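Local structure of GTP-binding nuclear protein GSP1 (Encephalitozoon cuniculi, 4DJT) at residues 28-33 against 49-53; 119-123 against 148-152. The protein binds GDP and magnesium and, as a Ran-family GTPase, probably serves nucleocytoplasmic transport of proteins and RNA. All coordinates share one frame; numbering follows the deposited sequence.

Contact 1 (28-33 against 49-53)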
loop_
_atom_site.group_PDB
_atom_site.type_symbol
_atom_site.label_atom_id
_atom_site.label_comp_id
_atom_site.label_asym_id
_atom_site.label_seq_id
_atom_site.Cartn_x
_atom_site.Cartn_y
_atom_site.Cartn_z
ATOM N N ILE A 28 -4.588 3.345 4.802
ATOM C CA ILE A 28 -5.700 2.620 4.183
ATOM C C ILE A 28 -6.960 2.513 5.046
ATOM O O ILE A 28 -8.030 2.303 4.515
ATOM C CB ILE A 28 -5.277 1.210 3.778
ATOM C CG1 ILE A 28 -6.225 0.618 2.706
ATOM C CG2 ILE A 28 -5.114 0.351 5.031
ATOM C CD1 ILE A 28 -6.206 1.340 1.360
ATOM N N ASN A 29 -6.822 2.621 6.377
ATOM C CA ASN A 29 -7.900 2.247 7.283
ATOM C C ASN A 29 -8.928 3.419 7.366
ATOM O O ASN A 29 -9.093 4.069 8.421
ATOM C CB ASN A 29 -7.331 1.893 8.636
ATOM C CG ASN A 29 -8.376 1.400 9.618
ATOM O OD1 ASN A 29 -9.461 0.945 9.236
ATOM N ND2 ASN A 29 -8.061 1.503 10.881
ATOM N N ARG A 30 -9.511 3.690 6.199
ATOM C CA ARG A 30 -10.501 4.731 6.001
ATOM C C ARG A 30 -11.774 4.079 5.510
ATOM O O ARG A 30 -11.787 2.921 5.120
ATOM C CB ARG A 30 -9.968 5.786 5.006
ATOM C CG ARG A 30 -8.688 6.447 5.493
ATOM C CD ARG A 30 -8.031 7.322 4.410
ATOM N NE ARG A 30 -7.578 8.540 5.036
ATOM C CZ ARG A 30 -6.357 8.765 5.498
ATOM N NH1 ARG A 30 -6.090 9.925 6.095
ATOM N NH2 ARG A 30 -5.385 7.891 5.300
ATOM N N VAL A 31 -12.864 4.815 5.537
ATOM C CA VAL A 31 -14.139 4.212 5.213
ATOM C C VAL A 31 -14.144 3.614 3.810
ATOM O O VAL A 31 -14.539 2.458 3.643
ATOM C CB VAL A 31 -15.299 5.214 5.404
ATOM C CG1 VAL A 31 -16.576 4.675 4.788
ATOM C CG2 VAL A 31 -15.462 5.545 6.889
ATOM N N LEU A 32 -13.659 4.371 2.817
ATOM C CA LEU A 32 -13.572 3.859 1.417
ATOM C C LEU A 32 -14.934 3.308 0.989
ATOM O O LEU A 32 -15.918 4.021 1.137
ATOM C CB LEU A 32 -12.428 2.835 1.299
ATOM C CG LEU A 32 -11.090 3.379 1.828
ATOM C CD1 LEU A 32 -9.999 2.291 1.848
ATOM C CD2 LEU A 32 -10.614 4.590 0.994
ATOM N N ASP A 33 -15.013 2.090 0.425
ATOM C CA ASP A 33 -16.304 1.540 -0.020
ATOM C C ASP A 33 -17.240 1.287 1.139
ATOM O O ASP A 33 -18.444 1.146 0.918
ATOM C CB ASP A 33 -16.149 0.230 -0.793
ATOM C CG ASP A 33 -15.521 0.418 -2.126
ATOM O OD1 ASP A 33 -15.262 1.593 -2.490
ATOM O OD2 ASP A 33 -15.276 -0.605 -2.795
ATOM N N HIS A 49 -9.398 -4.117 2.546
ATOM C CA HIS A 49 -10.111 -2.827 2.375
ATOM C C HIS A 49 -10.473 -2.621 0.930
ATOM O O HIS A 49 -9.614 -2.289 0.125
ATOM C CB HIS A 49 -9.198 -1.675 2.815
ATOM C CG HIS A 49 -8.832 -1.691 4.268
ATOM N ND1 HIS A 49 -9.604 -1.121 5.214
ATOM C CD2 HIS A 49 -7.700 -2.179 4.927
ATOM C CE1 HIS A 49 -8.997 -1.249 6.419
ATOM N NE2 HIS A 49 -7.840 -1.895 6.237
ATOM N N PRO A 50 -11.732 -2.851 0.564
ATOM C CA PRO A 50 -12.124 -2.535 -0.823
ATOM C C PRO A 50 -12.246 -1.045 -1.043
ATOM O O PRO A 50 -12.914 -0.354 -0.264
ATOM C CB PRO A 50 -13.480 -3.186 -0.995
ATOM C CG PRO A 50 -13.796 -3.869 0.270
ATOM C CD PRO A 50 -12.738 -3.666 1.278
ATOM N N VAL A 51 -11.602 -0.564 -2.103
ATOM C CA VAL A 51 -11.771 0.828 -2.564
ATOM C C VAL A 51 -12.047 0.840 -4.093
ATOM O O VAL A 51 -11.259 0.309 -4.896
ATOM C CB VAL A 51 -10.590 1.738 -2.170
ATOM C CG1 VAL A 51 -9.253 1.226 -2.735
ATOM C CG2 VAL A 51 -10.856 3.171 -2.607
ATOM N N THR A 52 -13.168 1.451 -4.449
ATOM C CA THR A 52 -13.652 1.523 -5.810
ATOM C C THR A 52 -13.530 2.961 -6.319
ATOM O O THR A 52 -13.910 3.923 -5.640
ATOM C CB THR A 52 -15.120 1.098 -5.903
ATOM O OG1 THR A 52 -15.239 -0.254 -5.438
ATOM C CG2 THR A 52 -15.614 1.194 -7.386
ATOM N N PHE A 53 -12.990 3.076 -7.526
ATOM C CA PHE A 53 -12.955 4.315 -8.264
ATOM C C PHE A 53 -13.700 4.108 -9.579
ATOM O O PHE A 53 -13.678 3.028 -10.157
ATOM C CB PHE A 53 -11.500 4.689 -8.606
ATOM C CG PHE A 53 -10.614 4.886 -7.420
ATOM C CD1 PHE A 53 -9.930 3.819 -6.871
ATOM C CD2 PHE A 53 -10.466 6.117 -6.849
ATOM C CE1 PHE A 53 -9.114 3.985 -5.774
ATOM C CE2 PHE A 53 -9.609 6.302 -5.754
ATOM C CZ PHE A 53 -8.929 5.230 -5.236
HETATM O O HOH W 1 -14.500 4.280 -2.753
#

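Contact 2 (119-123 against 148-152)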
loop_
_atom_site.group_PDB
_atom_site.type_symbol
_atom_site.label_atom_id
_atom_site.label_comp_id
_atom_site.label_asym_id
_atom_site.label_seq_id
_atom_site.Cartn_x
_atom_site.Cartn_y
_atom_site.Cartn_z
ATOM N N PRO A 119 3.657 -4.545 -10.402
ATOM C CA PRO A 119 4.135 -3.228 -10.044
ATOM C C PRO A 119 4.233 -3.030 -8.540
ATOM O O PRO A 119 3.322 -3.457 -7.775
ATOM C CB PRO A 119 3.070 -2.295 -10.608
ATOM C CG PRO A 119 1.863 -3.139 -10.786
ATOM C CD PRO A 119 2.410 -4.475 -11.193
ATOM N N ILE A 120 5.310 -2.371 -8.128
ATOM C CA ILE A 120 5.494 -1.945 -6.764
ATOM C C ILE A 120 5.605 -0.415 -6.752
ATOM O O ILE A 120 6.415 0.139 -7.468
ATOM C CB ILE A 120 6.770 -2.552 -6.151
ATOM C CG1 ILE A 120 6.772 -4.084 -6.239
ATOM C CG2 ILE A 120 6.927 -2.121 -4.713
ATOM C CD1 ILE A 120 7.997 -4.720 -5.602
ATOM N N VAL A 121 4.754 0.260 -5.973
ATOM C CA VAL A 121 4.782 1.709 -5.871
ATOM C C VAL A 121 5.393 2.000 -4.538
ATOM O O VAL A 121 5.025 1.367 -3.540
ATOM C CB VAL A 121 3.364 2.299 -5.944
ATOM C CG1 VAL A 121 3.352 3.753 -5.548
ATOM C CG2 VAL A 121 2.784 2.106 -7.362
ATOM N N VAL A 122 6.356 2.920 -4.518
ATOM C CA VAL A 122 7.047 3.265 -3.279
ATOM C C VAL A 122 6.520 4.590 -2.781
ATOM O O VAL A 122 6.467 5.549 -3.532
ATOM C CB VAL A 122 8.585 3.321 -3.452
ATOM C CG1 VAL A 122 9.254 3.837 -2.170
ATOM C CG2 VAL A 122 9.114 1.936 -3.798
ATOM N N CYS A 123 6.119 4.621 -1.500
ATOM C CA CYS A 123 5.634 5.833 -0.846
ATOM C C CYS A 123 6.498 6.247 0.333
ATOM O O CYS A 123 6.659 5.508 1.286
ATOM C CB CYS A 123 4.196 5.656 -0.317
ATOM S SG CYS A 123 3.002 5.373 -1.642
ATOM N N ASN A 148 14.413 1.443 -10.441
ATOM C CA ASN A 148 13.360 2.431 -10.423
ATOM C C ASN A 148 12.011 1.797 -10.042
ATOM O O ASN A 148 11.626 0.717 -10.562
ATOM C CB ASN A 148 13.198 3.092 -11.787
ATOM C CG ASN A 148 12.148 4.193 -11.766
ATOM O OD1 ASN A 148 12.403 5.297 -11.307
ATOM N ND2 ASN A 148 10.975 3.884 -12.237
ATOM N N TYR A 149 11.321 2.489 -9.160
ATOM C CA TYR A 149 9.927 2.217 -8.778
ATOM C C TYR A 149 9.237 3.543 -8.790
ATOM O O TYR A 149 9.848 4.568 -8.461
ATOM C CB TYR A 149 9.843 1.576 -7.384
ATOM C CG TYR A 149 10.580 0.251 -7.319
ATOM C CD1 TYR A 149 9.969 -0.925 -7.708
ATOM C CD2 TYR A 149 11.925 0.185 -6.902
ATOM C CE1 TYR A 149 10.652 -2.136 -7.671
ATOM C CE2 TYR A 149 12.615 -1.021 -6.865
ATOM C CZ TYR A 149 11.990 -2.173 -7.260
ATOM O OH TYR A 149 12.665 -3.366 -7.235
ATOM N N GLU A 150 7.987 3.568 -9.237
ATOM C CA GLU A 150 7.209 4.781 -9.208
ATOM C C GLU A 150 7.107 5.200 -7.754
ATOM O O GLU A 150 6.954 4.361 -6.883
ATOM C CB GLU A 150 5.823 4.563 -9.811
ATOM C CG GLU A 150 5.134 5.869 -10.197
ATOM C CD GLU A 150 5.604 6.439 -11.531
ATOM O OE1 GLU A 150 6.416 5.793 -12.200
ATOM O OE2 GLU A 150 5.111 7.532 -11.942
ATOM N N TYR A 151 7.273 6.496 -7.496
ATOM C CA TYR A 151 7.596 6.998 -6.162
ATOM C C TYR A 151 6.730 8.193 -5.866
ATOM O O TYR A 151 6.674 9.136 -6.649
ATOM C CB TYR A 151 9.081 7.397 -6.118
ATOM C CG TYR A 151 9.627 7.896 -4.782
ATOM C CD1 TYR A 151 10.211 7.007 -3.870
ATOM C CD2 TYR A 151 9.592 9.242 -4.447
ATOM C CE1 TYR A 151 10.747 7.448 -2.665
ATOM C CE2 TYR A 151 10.145 9.693 -3.232
ATOM C CZ TYR A 151 10.709 8.798 -2.365
ATOM O OH TYR A 151 11.241 9.220 -1.178
ATOM N N PHE A 152 6.076 8.168 -4.709
ATOM C CA PHE A 152 5.283 9.309 -4.263
ATOM C C PHE A 152 5.623 9.717 -2.848
ATOM O O PHE A 152 5.871 8.871 -1.999
ATOM C CB PHE A 152 3.784 8.987 -4.321
ATOM C CG PHE A 152 3.314 8.575 -5.690
ATOM C CD1 PHE A 152 3.181 9.511 -6.692
ATOM C CD2 PHE A 152 3.113 7.244 -5.999
ATOM C CE1 PHE A 152 2.793 9.143 -7.974
ATOM C CE2 PHE A 152 2.703 6.871 -7.260
ATOM C CZ PHE A 152 2.538 7.814 -8.249
HETATM O O HOH W 2 6.974 0.895 -9.967
#

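Contact 1 (28-33 against 49-53)
In this Ras-like G domain, the segment from I28, the last residue of the P-loop helix 24-28, through an inverse gamma turn centred on N29 to D33 lies against H49 to T52 of strand 46-54, and the two segments flank the predicted Switch-I. The D33 carboxylate grips T52 twice: T52 N reaches D33 OD1 at 2.9 Å, and T52 OG1 donates to D33 OD2 at 2.7 Å. Both oxygens are met on their syn sides, 22° and 25° out of the carboxylate plane, so the two bonds fix the rotation of the group, which D33 directs to T52 by setting CG beside its own backbone N (chi1 -70°). A third link is longer, D33 N to P50 O at 3.3 Å. L32 CD2 meets V51 CG2 at 3.9 Å. H49 closes the other end: I28 CG2 touches H49 CD2 at 3.6 Å, while I28 O stands 3.8 Å above one ring face, offset toward the rim. N29 OD1 lies at the ring edge near H49 CE1, but its hydrogen bond goes to T190 OG1. H49 NE2 bonds to Y194 OH and ND1 to K38 NZ. A water bridges D33 OD1, at 2.8 Å, to T52 O.

Contact 2 (119-123 against 148-152)
V122 O accepts a hydrogen bond from F152 N at 2.9 Å and has a CA-H...O contact from Y151, whose CA lies 3.2 Å from V122 O. The same valine donates in return, V122 N to E150 O at 2.8 Å with an N-H...O angle of 174°. Bonds from one residue to the two that bracket Y151 are the signature of parallel pairing, and strands 120-123 and 150-152 run in the same direction with their axes 27° apart. Nearer the start of the pair, I120 O and E150 N do not bond directly; a water joins them, donating to I120 O at 2.7 Å and accepting from E150 N at 3.0 Å.

On the sheet face that carries V121, C123 and F152, V121 CG1 meets the F152 ring at its edge and in its plane, 3.5 Å from CD2. The opposite face belongs to V122 and Y151. V122 splits its two methyls between flanking tyrosines: CG1, set anti to the backbone N (chi1 174°), comes within 3.7 Å of Y151 CD1, whereas CG2 approaches Y149 CB, also at 3.7 Å. I120 CB rests against Y149 CD1, and I120 O lies near the plane of that ring, at its edge.

The first strand ends at N125, which opens the nucleotide-binding NKxD motif N125 to D128; the second leads into the SAK motif S155 to K157, which also binds the nucleotide. Strand 150-154 is the outermost strand at this end of the sheet, and strand 120-125 bonds on its other side to strand 87-93 through A88, L90 and F92. Helix 103-114 packs on I120 and Y149, while helix 164-174 touches C123 through P165 and E150 through H168.

From the N terminus, strand 11-17 leads through the P-loop into helix 24-28, and contact 1 then closes a loop whose 15 intervening residues include strand 39-41 and the predicted Switch-I. The chain next crosses the sheet by way of strands 60-68 and 87-93. Contact 2 closes later, joining strands 120-125 and 150-154 around an excursion that contains helix 137-143, a beta-alpha-beta crossover between adjacent parallel strands. The two closures follow in series, neither nested nor crossed. Their centres lie 20 Å apart on opposite sides of the chain's centre: contact 1 ties the post-helix turn to strand 46-54, and contact 2 completes the far end of the same sheet.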